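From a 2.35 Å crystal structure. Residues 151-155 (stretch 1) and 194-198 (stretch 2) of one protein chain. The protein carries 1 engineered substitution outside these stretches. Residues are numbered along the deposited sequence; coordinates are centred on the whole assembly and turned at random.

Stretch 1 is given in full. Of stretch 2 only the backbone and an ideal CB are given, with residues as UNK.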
ATOM      1  N   GLY A 151       2.355   1.452 -15.425  1.00 72.83           N
ATOM      2  CA  GLY A 151       3.330   2.258 -16.138  1.00 72.44           C
ATOM      3  C   GLY A 151       2.825   3.672 -16.280  1.00 71.70           C
ATOM      4  O   GLY A 151       1.748   3.995 -15.784  1.00 72.10           O
ATOM      5  N   ALA A 152       3.617   4.499 -16.959  1.00 71.20           N
ATOM      6  CA  ALA A 152       3.272   5.874 -17.278  1.00 71.03           C
ATOM      7  C   ALA A 152       3.445   6.158 -18.772  1.00 71.13           C
ATOM      8  O   ALA A 152       4.333   5.598 -19.431  1.00 71.75           O
ATOM      9  CB  ALA A 152       4.128   6.824 -16.474  1.00 71.53           C
ATOM     10  N   ASP A 153       2.584   7.023 -19.299  1.00 69.85           N
ATOM     11  CA  ASP A 153       2.736   7.537 -20.651  1.00 68.33           C
ATOM     12  C   ASP A 153       2.453   9.040 -20.637  1.00 68.16           C
ATOM     13  O   ASP A 153       2.568   9.671 -19.589  1.00 69.05           O
ATOM     14  CB  ASP A 153       1.828   6.783 -21.628  1.00 67.63           C
ATOM     15  CG  ASP A 153       0.360   6.842 -21.244  1.00 65.48           C
ATOM     16  OD1 ASP A 153      -0.404   5.994 -21.741  1.00 59.62           O
ATOM     17  OD2 ASP A 153      -0.038   7.726 -20.452  1.00 64.16           O
ATOM     18  N   GLY A 154       2.090   9.609 -21.786  1.00 67.96           N
ATOM     19  CA  GLY A 154       1.799  11.042 -21.893  1.00 67.33           C
ATOM     20  C   GLY A 154       0.533  11.489 -21.180  1.00 67.01           C
ATOM     21  O   GLY A 154       0.370  12.669 -20.880  1.00 68.75           O
ATOM     22  N   THR A 155      -0.361  10.549 -20.902  1.00 65.58           N
ATOM     23  CA  THR A 155      -1.644  10.861 -20.288  1.00 64.28           C
ATOM     24  C   THR A 155      -1.559  10.805 -18.749  1.00 64.41           C
ATOM     25  O   THR A 155      -2.051  11.701 -18.058  1.00 64.38           O
ATOM     26  CB  THR A 155      -2.749   9.927 -20.850  1.00 63.63           C
ATOM     27  OG1 THR A 155      -2.826  10.086 -22.274  1.00 65.14           O
ATOM     28  CG2 THR A 155      -4.108  10.239 -20.253  1.00 62.84           C
ATOM     29  N   UNK A 194      10.712   8.611 -23.186  1.00 71.04           N
ATOM     30  CA  UNK A 194      10.235   9.949 -22.864  1.00 70.06           C
ATOM     31  C   UNK A 194       8.967  10.225 -23.659  1.00 70.07           C
ATOM     32  O   UNK A 194       8.908   9.995 -24.872  1.00 70.12           O
ATOM     33  CB  UNK A 194      11.305  11.002 -23.159  1.00 70.06           C
ATOM     34  N   UNK A 195       7.957  10.710 -22.949  1.00 70.37           N
ATOM     35  CA  UNK A 195       6.666  11.046 -23.517  1.00 70.76           C
ATOM     36  C   UNK A 195       6.462  12.552 -23.447  1.00 71.57           C
ATOM     37  O   UNK A 195       7.009  13.211 -22.559  1.00 72.37           O
ATOM     38  CB  UNK A 195       5.540  10.308 -22.790  1.00 70.76           C
ATOM     39  N   UNK A 196       5.667  13.088 -24.369  1.00 71.54           N
ATOM     40  CA  UNK A 196       5.192  14.461 -24.276  1.00 71.77           C
ATOM     41  C   UNK A 196       3.694  14.462 -23.988  1.00 72.17           C
ATOM     42  O   UNK A 196       2.995  13.481 -24.274  1.00 72.19           O
ATOM     43  CB  UNK A 196       5.498  15.232 -25.561  1.00 71.77           C
ATOM     44  N   UNK A 197       3.211  15.563 -23.415  1.00 72.86           N
ATOM     45  CA  UNK A 197       1.794  15.730 -23.113  1.00 73.53           C
ATOM     46  C   UNK A 197       1.406  17.184 -22.958  1.00 74.13           C
ATOM     47  O   UNK A 197       2.262  18.045 -22.754  1.00 73.53           O
ATOM     48  CB  UNK A 197       1.433  14.965 -21.838  1.00 73.53           C
ATOM     49  N   UNK A 198       0.106  17.447 -23.065  1.00 75.55           N
ATOM     50  CA  UNK A 198      -0.462  18.787 -22.909  1.00 77.49           C
ATOM     51  C   UNK A 198      -1.809  18.685 -22.181  1.00 79.02           C
ATOM     52  O   UNK A 198      -2.428  17.620 -22.161  1.00 79.84           O
ATOM     53  CB  UNK A 198      -0.630  19.469 -24.268  1.00 77.49           C
TER

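Position 194 opens the second stretch with an extended backbone, phi -116° and psi 131°, and its ideal CB has nothing of stretch 1 within 5.5 Å. Beta-branched residues, which favour such angles, would fit well, as would many others. The deposited residue is Val194, with chi1 in the t well, and it makes no contact with the first stretch.

Position 195 is different. Its CA-to-CB bond points toward stretch 1, and the ideal CB lies 3.7 Å from the N of Gly154 and 4.0 Å from the C of Asp153. What lies before it is mostly backbone: the peptide run from Ala152 to Gly154, with the CA and CB of Asp153 along the way. A flat, broad side chain could lie along this surface, so an aromatic residue is a good candidate, though a long aliphatic chain such as that of leucine or methionine could also cover part of it. The residue is Tyr195. With chi1 at -61° (m) and chi2 at 89°, its ring lies over Asp153, whose CA sits 3.5 Å from the centroid of the Tyr195 ring and only 2° off the ring normal. This is a CH-pi contact, with the polarised CA-H group set over the face of the ring. The CB of Asp153 packs over the same face, 3.7 Å from CE2 of Tyr195, while the O of Ala152 comes within 3.2 Å of CE1 of Tyr195. No hydrogen bond joins the two stretches, so the fit here rests on packing.

At 196 the CA-to-CB bond turns away, as expected from the alternation of a strand. The ideal CB meets nothing of stretch 1, so stretch 1 would accept small, polar or larger side chains alike. The choice is Ala196, whose methyl group plays no part in the contact; its backbone does, the O of Ala196 lying 3.6 Å from the CA of Gly154. An ideal CB on Gly154 would lie 2.6 Å from the O of Ala196, a clash, so the bare CA of Gly154 leaves room for that carbonyl.

Position 197 has no room for a CB. Its CA is 4.8 Å from the CA of Gly154, and an ideal CB would lie just 2.7 Å from the O of Gly154, a clash. With phi -159° and psi 161°, the backbone angles alone would not demand glycine, but the close approach favours it strongly. Gly197 is found here, its CA 4.0 Å from the O of Gly154.

Position 198 points away, leaving the choice wide. The residue is Val198.

Stretch 2 194-198: VYAGV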
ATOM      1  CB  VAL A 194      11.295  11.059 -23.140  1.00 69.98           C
ATOM      2  CG1 VAL A 194      10.809  12.419 -22.625  1.00 68.18           C
ATOM      3  CG2 VAL A 194      12.634  10.710 -22.506  1.00 69.63           C
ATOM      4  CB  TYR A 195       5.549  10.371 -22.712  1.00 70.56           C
ATOM      5  CG  TYR A 195       5.595   8.862 -22.687  1.00 69.41           C
ATOM      6  CD1 TYR A 195       6.317   8.189 -21.706  1.00 67.89           C
ATOM      7  CD2 TYR A 195       4.906   8.104 -23.644  1.00 71.51           C
ATOM      8  CE1 TYR A 195       6.358   6.802 -21.665  1.00 68.35           C
ATOM      9  CE2 TYR A 195       4.939   6.711 -23.611  1.00 70.21           C
ATOM     10  CZ  TYR A 195       5.668   6.072 -22.616  1.00 68.90           C
ATOM     11  OH  TYR A 195       5.716   4.703 -22.571  1.00 70.75           O
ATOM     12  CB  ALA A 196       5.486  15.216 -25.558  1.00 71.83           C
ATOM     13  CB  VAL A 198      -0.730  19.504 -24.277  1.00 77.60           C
ATOM     14  CG1 VAL A 198      -0.741  21.016 -24.090  1.00 77.61           C
ATOM     15  CG2 VAL A 198       0.280  19.109 -25.355  1.00 77.04           C
TER
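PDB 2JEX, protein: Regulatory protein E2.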